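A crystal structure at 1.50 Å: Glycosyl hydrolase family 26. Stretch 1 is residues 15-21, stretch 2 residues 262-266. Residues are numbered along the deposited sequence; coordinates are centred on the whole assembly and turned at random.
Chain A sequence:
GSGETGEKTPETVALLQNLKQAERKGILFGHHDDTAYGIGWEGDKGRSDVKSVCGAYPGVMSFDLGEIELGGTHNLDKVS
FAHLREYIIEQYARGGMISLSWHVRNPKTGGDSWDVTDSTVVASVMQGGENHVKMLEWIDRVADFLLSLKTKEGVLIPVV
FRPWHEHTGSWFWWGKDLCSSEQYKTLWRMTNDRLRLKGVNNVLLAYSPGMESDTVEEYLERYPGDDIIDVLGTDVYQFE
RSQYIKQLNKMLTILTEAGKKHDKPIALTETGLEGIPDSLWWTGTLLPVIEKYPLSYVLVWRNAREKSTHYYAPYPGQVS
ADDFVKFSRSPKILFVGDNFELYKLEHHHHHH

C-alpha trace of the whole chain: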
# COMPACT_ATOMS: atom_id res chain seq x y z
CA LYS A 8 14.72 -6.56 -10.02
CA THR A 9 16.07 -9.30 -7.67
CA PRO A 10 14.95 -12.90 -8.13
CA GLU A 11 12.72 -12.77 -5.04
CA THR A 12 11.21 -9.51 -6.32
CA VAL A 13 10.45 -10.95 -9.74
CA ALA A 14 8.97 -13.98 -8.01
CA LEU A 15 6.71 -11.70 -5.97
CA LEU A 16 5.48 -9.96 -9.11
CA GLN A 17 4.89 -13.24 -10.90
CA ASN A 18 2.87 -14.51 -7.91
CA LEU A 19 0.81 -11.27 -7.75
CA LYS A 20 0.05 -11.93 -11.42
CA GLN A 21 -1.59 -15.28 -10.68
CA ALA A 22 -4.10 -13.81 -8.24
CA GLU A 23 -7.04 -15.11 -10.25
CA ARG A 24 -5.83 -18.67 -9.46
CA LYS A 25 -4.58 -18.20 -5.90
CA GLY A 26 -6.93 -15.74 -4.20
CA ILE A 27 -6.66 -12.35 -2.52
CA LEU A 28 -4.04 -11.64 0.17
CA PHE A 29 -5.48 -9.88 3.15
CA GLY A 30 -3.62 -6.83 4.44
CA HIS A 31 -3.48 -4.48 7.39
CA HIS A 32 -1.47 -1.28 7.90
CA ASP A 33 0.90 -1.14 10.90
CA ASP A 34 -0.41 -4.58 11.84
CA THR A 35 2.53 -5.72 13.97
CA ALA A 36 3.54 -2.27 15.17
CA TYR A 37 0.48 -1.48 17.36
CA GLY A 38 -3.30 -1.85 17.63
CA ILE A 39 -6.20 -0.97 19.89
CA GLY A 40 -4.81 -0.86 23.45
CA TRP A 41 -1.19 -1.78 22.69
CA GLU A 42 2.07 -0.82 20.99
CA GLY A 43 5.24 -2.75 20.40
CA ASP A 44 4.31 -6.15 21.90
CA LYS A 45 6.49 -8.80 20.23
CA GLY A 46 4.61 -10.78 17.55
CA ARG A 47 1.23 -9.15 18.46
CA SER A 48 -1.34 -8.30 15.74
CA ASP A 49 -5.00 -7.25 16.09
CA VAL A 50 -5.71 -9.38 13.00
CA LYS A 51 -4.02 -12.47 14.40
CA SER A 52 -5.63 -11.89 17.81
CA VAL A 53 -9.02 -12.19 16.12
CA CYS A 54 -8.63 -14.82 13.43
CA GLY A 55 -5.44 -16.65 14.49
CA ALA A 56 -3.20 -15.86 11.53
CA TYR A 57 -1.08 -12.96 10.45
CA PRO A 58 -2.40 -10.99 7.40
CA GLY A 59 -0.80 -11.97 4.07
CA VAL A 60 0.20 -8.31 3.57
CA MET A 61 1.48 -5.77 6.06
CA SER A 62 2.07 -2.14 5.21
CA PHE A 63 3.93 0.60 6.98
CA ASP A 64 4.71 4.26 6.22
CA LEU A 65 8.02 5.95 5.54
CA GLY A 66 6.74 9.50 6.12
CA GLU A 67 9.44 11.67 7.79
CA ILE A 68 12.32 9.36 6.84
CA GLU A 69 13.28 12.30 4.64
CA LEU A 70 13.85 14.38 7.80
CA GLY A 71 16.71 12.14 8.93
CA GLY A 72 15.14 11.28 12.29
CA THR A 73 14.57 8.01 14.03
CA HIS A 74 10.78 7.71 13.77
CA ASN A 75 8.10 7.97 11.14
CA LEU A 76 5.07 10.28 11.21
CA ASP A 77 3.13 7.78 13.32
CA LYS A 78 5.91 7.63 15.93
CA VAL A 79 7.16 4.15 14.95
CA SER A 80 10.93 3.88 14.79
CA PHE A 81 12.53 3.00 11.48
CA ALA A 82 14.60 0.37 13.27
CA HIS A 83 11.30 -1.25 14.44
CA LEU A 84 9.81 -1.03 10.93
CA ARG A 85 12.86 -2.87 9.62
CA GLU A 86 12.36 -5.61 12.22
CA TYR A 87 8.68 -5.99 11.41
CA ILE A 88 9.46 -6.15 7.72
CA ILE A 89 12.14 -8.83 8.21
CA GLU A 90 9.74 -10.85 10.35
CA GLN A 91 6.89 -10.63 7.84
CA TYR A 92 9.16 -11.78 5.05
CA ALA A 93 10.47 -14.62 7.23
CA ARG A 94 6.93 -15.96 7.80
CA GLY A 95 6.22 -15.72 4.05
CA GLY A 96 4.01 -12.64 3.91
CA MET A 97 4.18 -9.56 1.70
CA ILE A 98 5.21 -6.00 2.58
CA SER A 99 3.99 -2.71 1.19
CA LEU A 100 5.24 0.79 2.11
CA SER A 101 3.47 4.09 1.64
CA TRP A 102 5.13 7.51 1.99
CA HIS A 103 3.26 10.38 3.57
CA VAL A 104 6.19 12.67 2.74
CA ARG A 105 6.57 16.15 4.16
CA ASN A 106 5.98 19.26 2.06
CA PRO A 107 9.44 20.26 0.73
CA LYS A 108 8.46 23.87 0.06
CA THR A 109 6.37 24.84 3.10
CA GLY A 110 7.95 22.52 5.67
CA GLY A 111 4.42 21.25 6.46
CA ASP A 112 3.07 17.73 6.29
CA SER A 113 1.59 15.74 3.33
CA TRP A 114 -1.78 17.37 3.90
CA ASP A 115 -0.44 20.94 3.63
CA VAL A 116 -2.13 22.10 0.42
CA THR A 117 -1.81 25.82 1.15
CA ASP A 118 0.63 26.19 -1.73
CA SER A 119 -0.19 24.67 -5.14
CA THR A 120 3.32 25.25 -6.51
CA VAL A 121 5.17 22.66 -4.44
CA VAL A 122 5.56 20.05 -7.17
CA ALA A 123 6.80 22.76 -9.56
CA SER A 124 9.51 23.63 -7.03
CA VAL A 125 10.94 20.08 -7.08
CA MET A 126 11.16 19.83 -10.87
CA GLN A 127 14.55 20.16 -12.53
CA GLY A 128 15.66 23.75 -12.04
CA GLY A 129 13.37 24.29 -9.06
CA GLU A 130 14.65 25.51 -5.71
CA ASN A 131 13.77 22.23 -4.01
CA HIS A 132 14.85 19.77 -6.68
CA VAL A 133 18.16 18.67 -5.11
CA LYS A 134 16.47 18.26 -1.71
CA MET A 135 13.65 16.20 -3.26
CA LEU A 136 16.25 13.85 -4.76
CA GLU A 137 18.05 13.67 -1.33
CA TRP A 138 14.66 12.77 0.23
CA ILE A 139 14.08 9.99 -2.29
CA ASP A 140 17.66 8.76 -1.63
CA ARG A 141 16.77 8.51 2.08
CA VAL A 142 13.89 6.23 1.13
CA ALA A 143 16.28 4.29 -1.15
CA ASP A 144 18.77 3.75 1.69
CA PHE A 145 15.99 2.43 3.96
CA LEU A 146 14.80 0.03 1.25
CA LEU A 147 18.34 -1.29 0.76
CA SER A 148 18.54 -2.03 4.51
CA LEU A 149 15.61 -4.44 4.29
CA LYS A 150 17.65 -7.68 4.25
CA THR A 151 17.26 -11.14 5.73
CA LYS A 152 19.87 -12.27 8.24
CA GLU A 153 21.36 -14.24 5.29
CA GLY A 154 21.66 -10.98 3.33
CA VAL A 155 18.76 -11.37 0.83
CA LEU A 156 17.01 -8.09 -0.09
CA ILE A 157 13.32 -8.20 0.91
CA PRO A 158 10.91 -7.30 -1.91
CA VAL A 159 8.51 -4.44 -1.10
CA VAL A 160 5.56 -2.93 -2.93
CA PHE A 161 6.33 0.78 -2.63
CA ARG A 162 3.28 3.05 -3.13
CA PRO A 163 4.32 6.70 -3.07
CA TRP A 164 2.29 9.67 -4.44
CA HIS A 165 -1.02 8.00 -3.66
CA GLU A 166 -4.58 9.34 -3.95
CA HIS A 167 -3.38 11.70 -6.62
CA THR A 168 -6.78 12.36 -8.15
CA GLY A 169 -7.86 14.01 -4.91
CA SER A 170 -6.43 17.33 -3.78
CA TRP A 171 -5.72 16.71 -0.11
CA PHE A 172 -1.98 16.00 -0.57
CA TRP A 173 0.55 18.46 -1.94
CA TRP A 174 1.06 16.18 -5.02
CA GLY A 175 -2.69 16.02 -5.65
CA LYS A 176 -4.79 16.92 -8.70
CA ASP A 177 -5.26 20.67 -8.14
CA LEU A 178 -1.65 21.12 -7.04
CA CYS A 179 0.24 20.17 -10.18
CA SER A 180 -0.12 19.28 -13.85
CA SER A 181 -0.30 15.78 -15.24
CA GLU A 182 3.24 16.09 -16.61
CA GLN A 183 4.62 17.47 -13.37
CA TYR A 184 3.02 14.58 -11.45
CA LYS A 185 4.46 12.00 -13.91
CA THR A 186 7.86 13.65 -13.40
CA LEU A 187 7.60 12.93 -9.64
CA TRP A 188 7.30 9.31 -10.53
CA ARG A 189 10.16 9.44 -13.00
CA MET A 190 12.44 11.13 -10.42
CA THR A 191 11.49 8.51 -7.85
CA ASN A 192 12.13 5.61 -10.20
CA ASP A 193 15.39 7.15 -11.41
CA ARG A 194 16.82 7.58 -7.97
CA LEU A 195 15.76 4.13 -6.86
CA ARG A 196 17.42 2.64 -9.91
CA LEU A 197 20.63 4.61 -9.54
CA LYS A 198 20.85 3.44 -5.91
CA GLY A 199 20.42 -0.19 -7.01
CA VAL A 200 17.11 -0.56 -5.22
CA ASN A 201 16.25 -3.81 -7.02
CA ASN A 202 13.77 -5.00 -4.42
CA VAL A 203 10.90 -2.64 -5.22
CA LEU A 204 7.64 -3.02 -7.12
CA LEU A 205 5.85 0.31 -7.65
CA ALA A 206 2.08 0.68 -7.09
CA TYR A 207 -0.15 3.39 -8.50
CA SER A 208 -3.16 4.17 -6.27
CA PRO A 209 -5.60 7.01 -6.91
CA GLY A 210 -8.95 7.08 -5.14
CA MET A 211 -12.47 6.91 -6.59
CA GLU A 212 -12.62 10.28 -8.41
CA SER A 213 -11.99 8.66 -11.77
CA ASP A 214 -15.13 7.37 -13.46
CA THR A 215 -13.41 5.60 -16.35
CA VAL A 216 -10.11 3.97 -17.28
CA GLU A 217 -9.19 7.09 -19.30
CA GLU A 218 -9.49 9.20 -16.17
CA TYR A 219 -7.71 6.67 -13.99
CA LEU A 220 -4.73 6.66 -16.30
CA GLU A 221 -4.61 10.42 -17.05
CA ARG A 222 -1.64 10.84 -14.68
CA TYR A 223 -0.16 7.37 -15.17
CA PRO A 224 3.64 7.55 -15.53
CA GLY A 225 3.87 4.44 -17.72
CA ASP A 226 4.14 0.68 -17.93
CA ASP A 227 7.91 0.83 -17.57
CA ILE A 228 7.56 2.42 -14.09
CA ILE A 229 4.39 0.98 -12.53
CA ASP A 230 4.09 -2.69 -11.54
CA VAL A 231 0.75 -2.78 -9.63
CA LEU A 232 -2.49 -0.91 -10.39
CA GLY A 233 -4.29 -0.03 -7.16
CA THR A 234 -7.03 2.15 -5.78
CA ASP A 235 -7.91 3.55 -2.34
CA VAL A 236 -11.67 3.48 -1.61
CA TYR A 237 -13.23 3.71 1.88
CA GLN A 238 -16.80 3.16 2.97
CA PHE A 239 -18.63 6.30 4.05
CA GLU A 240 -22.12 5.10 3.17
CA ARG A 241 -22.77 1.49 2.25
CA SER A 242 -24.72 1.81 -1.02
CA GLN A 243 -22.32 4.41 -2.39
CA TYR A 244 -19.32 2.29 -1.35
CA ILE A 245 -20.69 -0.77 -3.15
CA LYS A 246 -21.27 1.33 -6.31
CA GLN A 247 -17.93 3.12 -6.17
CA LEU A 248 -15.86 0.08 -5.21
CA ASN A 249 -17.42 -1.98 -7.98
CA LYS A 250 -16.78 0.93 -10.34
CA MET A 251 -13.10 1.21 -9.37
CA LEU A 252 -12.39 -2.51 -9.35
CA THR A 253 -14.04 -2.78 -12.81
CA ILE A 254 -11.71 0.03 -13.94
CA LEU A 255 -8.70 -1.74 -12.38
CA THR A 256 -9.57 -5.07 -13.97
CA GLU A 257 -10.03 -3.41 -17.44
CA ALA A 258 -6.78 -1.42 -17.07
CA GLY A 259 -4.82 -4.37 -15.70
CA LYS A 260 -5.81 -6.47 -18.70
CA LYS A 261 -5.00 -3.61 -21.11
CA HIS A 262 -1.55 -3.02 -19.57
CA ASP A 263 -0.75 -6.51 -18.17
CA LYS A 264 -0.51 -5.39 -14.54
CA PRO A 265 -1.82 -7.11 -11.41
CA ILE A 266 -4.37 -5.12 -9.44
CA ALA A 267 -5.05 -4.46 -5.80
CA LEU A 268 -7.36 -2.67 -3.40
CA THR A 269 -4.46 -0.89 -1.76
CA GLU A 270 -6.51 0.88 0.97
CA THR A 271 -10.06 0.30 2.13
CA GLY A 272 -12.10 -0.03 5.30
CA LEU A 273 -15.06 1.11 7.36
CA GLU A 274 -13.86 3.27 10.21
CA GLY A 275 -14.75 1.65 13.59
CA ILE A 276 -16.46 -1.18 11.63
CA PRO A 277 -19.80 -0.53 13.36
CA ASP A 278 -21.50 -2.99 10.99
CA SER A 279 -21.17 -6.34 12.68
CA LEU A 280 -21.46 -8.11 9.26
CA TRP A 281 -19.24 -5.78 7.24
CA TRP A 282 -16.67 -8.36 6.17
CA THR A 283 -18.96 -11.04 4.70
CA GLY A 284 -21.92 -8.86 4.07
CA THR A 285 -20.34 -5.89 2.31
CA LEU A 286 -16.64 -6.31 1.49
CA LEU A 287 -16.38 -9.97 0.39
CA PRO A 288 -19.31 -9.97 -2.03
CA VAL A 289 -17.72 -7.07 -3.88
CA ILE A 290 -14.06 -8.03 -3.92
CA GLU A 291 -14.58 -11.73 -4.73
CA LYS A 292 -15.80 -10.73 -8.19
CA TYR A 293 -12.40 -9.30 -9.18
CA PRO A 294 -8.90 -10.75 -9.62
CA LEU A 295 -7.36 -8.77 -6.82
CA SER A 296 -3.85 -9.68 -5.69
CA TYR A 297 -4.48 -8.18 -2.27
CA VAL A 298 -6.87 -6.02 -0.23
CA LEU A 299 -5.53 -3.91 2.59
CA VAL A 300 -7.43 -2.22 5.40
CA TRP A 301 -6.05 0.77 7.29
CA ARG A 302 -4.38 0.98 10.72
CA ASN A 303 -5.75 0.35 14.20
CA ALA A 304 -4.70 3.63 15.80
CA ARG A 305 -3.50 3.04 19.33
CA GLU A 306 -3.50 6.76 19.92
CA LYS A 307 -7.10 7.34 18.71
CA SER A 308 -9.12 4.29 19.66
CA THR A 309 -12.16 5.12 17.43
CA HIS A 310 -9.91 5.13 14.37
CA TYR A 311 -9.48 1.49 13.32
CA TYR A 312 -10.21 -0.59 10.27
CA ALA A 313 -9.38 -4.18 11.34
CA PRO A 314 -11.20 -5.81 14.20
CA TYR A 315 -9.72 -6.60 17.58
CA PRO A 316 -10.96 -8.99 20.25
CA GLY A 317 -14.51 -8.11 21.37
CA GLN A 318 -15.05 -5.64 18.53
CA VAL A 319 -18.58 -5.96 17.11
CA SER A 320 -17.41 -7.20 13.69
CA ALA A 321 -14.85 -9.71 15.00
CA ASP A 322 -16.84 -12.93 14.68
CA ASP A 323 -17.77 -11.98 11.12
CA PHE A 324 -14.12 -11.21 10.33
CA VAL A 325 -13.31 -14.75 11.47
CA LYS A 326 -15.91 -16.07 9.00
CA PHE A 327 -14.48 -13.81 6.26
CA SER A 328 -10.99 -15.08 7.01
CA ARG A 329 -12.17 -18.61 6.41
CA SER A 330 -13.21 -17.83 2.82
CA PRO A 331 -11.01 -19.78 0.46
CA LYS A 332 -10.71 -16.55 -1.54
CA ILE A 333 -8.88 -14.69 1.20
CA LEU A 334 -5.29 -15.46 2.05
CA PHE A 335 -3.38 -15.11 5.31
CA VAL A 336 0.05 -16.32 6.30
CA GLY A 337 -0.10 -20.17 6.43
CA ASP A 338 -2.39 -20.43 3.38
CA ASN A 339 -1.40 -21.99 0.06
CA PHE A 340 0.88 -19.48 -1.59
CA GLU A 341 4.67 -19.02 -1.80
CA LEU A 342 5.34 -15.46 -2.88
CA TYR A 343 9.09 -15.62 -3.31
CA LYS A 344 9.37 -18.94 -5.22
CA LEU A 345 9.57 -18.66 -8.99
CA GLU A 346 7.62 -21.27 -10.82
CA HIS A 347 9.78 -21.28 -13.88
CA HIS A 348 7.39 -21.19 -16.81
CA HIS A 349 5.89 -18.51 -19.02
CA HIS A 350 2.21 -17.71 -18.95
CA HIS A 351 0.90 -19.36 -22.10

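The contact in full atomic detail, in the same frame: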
# COMPACT_ATOMS: atom_id res chain seq x y z
N LEU A 15 7.90 -12.32 -6.53
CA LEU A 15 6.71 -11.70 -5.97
C LEU A 15 5.78 -11.20 -7.04
O LEU A 15 4.56 -11.45 -6.95
CB LEU A 15 7.11 -10.56 -5.03
CG LEU A 15 5.94 -9.70 -4.48
CD1 LEU A 15 4.98 -10.61 -3.67
CD2 LEU A 15 6.44 -8.57 -3.60
N LEU A 16 6.33 -10.48 -8.03
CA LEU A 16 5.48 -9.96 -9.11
C LEU A 16 4.78 -11.07 -9.86
O LEU A 16 3.59 -10.98 -10.14
CB LEU A 16 6.29 -9.13 -10.09
CG LEU A 16 5.51 -8.46 -11.21
CD1 LEU A 16 4.36 -7.58 -10.64
CD2 LEU A 16 6.52 -7.64 -11.93
N GLN A 17 5.52 -12.15 -10.17
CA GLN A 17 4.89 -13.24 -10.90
C GLN A 17 3.77 -13.88 -10.05
O GLN A 17 2.74 -14.23 -10.59
CB GLN A 17 5.95 -14.27 -11.36
CG GLN A 17 6.85 -13.74 -12.51
CD GLN A 17 6.12 -13.07 -13.75
OE1 GLN A 17 6.45 -11.94 -14.14
NE2 GLN A 17 5.14 -13.74 -14.30
N ASN A 18 3.92 -13.94 -8.73
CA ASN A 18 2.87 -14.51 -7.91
C ASN A 18 1.68 -13.55 -7.77
O ASN A 18 0.52 -14.00 -7.77
CB ASN A 18 3.47 -14.95 -6.55
CG ASN A 18 4.22 -16.28 -6.69
OD1 ASN A 18 3.60 -17.27 -7.09
ND2 ASN A 18 5.51 -16.29 -6.48
N LEU A 19 1.94 -12.23 -7.73
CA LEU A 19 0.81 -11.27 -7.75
C LEU A 19 0.01 -11.43 -9.04
O LEU A 19 -1.23 -11.32 -9.04
CB LEU A 19 1.32 -9.84 -7.62
CG LEU A 19 1.96 -9.54 -6.25
CD1 LEU A 19 2.45 -8.07 -6.19
CD2 LEU A 19 0.99 -9.83 -5.10
N LYS A 20 0.71 -11.76 -10.13
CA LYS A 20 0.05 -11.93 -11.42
C LYS A 20 -0.79 -13.20 -11.53
O LYS A 20 -1.53 -13.34 -12.49
CB LYS A 20 1.06 -11.87 -12.56
CG LYS A 20 1.53 -10.45 -12.82
CD LYS A 20 2.72 -10.49 -13.77
CE LYS A 20 3.23 -9.04 -14.03
NZ LYS A 20 2.57 -8.07 -15.08
N GLN A 21 -0.70 -14.12 -10.59
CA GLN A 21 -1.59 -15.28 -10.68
C GLN A 21 -2.68 -15.23 -9.61
O GLN A 21 -3.26 -16.24 -9.24
CB GLN A 21 -0.83 -16.60 -10.63
CG GLN A 21 -0.06 -16.84 -9.40
CD GLN A 21 0.58 -18.22 -9.43
OE1 GLN A 21 0.22 -19.06 -10.26
NE2 GLN A 21 1.55 -18.46 -8.52
N HIS A 262 -2.95 -3.33 -19.77
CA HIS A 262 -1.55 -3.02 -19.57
C HIS A 262 -0.75 -4.17 -18.96
O HIS A 262 0.42 -3.98 -18.60
CB HIS A 262 -1.45 -1.76 -18.65
CG HIS A 262 -1.93 -0.51 -19.30
ND1 HIS A 262 -1.06 0.39 -19.88
CD2 HIS A 262 -3.17 -0.07 -19.58
CE1 HIS A 262 -1.76 1.37 -20.43
NE2 HIS A 262 -3.04 1.12 -20.25
N ASP A 263 -1.39 -5.34 -18.80
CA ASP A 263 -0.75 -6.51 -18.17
C ASP A 263 -0.11 -6.18 -16.82
O ASP A 263 1.09 -6.41 -16.59
CB ASP A 263 0.29 -7.16 -19.10
CG ASP A 263 0.69 -8.52 -18.65
OD1 ASP A 263 -0.11 -9.21 -17.95
OD2 ASP A 263 1.79 -8.96 -19.05
N LYS A 264 -0.94 -5.68 -15.90
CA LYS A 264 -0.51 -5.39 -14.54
C LYS A 264 -1.46 -6.09 -13.62
O LYS A 264 -2.67 -6.09 -13.89
CB LYS A 264 -0.56 -3.89 -14.20
CG LYS A 264 0.26 -3.03 -15.19
CD LYS A 264 1.76 -3.33 -15.11
CE LYS A 264 2.55 -2.34 -15.99
NZ LYS A 264 3.99 -2.82 -16.08
N PRO A 265 -0.95 -6.63 -12.49
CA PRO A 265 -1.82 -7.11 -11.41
C PRO A 265 -2.48 -5.90 -10.76
O PRO A 265 -1.96 -4.79 -10.85
CB PRO A 265 -0.83 -7.78 -10.46
CG PRO A 265 0.43 -7.09 -10.66
CD PRO A 265 0.48 -6.69 -12.12
N ILE A 266 -3.57 -6.17 -10.05
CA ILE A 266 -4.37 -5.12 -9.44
C ILE A 266 -4.55 -5.38 -7.95
O ILE A 266 -4.40 -6.51 -7.46
CB ILE A 266 -5.74 -5.01 -10.14
CG1 ILE A 266 -6.58 -6.27 -9.89
CG2 ILE A 266 -5.52 -4.71 -11.65
CD1 ILE A 266 -8.00 -6.17 -10.46
O HOH W 1 -0.42 -8.74 -15.10

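Contact between a helical segment that begins earlier in the chain (stretch 1, residues 15-21, helical at least through Leu19) and an irregular segment that follows another helix (stretch 2, residues 262-266); touching residues are at least 243 apart in sequence. The contact is small, burying 208 Å² summed over both sides, and the nearest CA atoms across the stretches are those of Lys20 and Pro265, 5.2 Å apart. No direct hydrogen bond joins the stretches; apolar packing around Pro265 and one water-mediated link hold them together.

Within stretch 1, helical bonds run from Leu19 N to Leu15 O (2.8 Å) and from Lys20 N to Leu16 O (3.0 Å). Leu16, Leu19 and Lys20 are the residues of this stretch that touch stretch 2. Farther from the contact, Gln21 NE2 donates to Asn18 OD1 (2.8 Å).

Stretch 2 begins with His262, which stays out of reach; its ND1 is hydrogen-bonded elsewhere in the structure. At Asp263 the chain leaves the helix through a Schellman motif, with positive phi (51°). The side chain of Lys20 approaches here: its CA-to-CB bond points sideways, but an extended run through chi2 and chi3 (both t), ended by an m turn at chi4, carries the ammonium group across. Lys20 NZ lies 2.7 Å from Asp263 O, but the angle is too poor for a hydrogen bond. The carboxylate is also near, but Lys20 NZ to Asp263 OD1 is 4.1 Å, beyond a salt bridge. Water 1 spans that gap: its O accepts from Lys20 NZ (O to NZ 3.1 Å) and donates to Asp263 OD1 (O to OD1 2.9 Å), so the opposite charges are coupled through solvent.

Lys264 contributes little. Its CA-to-CB bond points away from the helix, and its NZ is hydrogen-bonded elsewhere in the structure; toward stretch 1 it offers mainly backbone, with its CA 4.1 Å from Lys20 NZ.

Pro265 is the centre of the contact, buried and with its CA-to-CB bond directed toward the helix. Its ring meets three residues. Leu19 CB packs 4.1 Å from Pro265 CB, and Leu19 O lies 3.8 Å from the same Pro265 CB. Leu16, in a t, p rotamer, brings CD1 to 4.0 Å from Pro265 CG. The aliphatic chain of Lys20 passes beside the ring to the charged end, where NZ is 3.9 Å from Pro265 CD. Apolar contact with the leucines thus adjoins the polar link at Asp263.

Ile266 closes the stretch with its CA-to-CB bond pointing away, and its side chain comes no nearer than 7.4 Å to the helix segment.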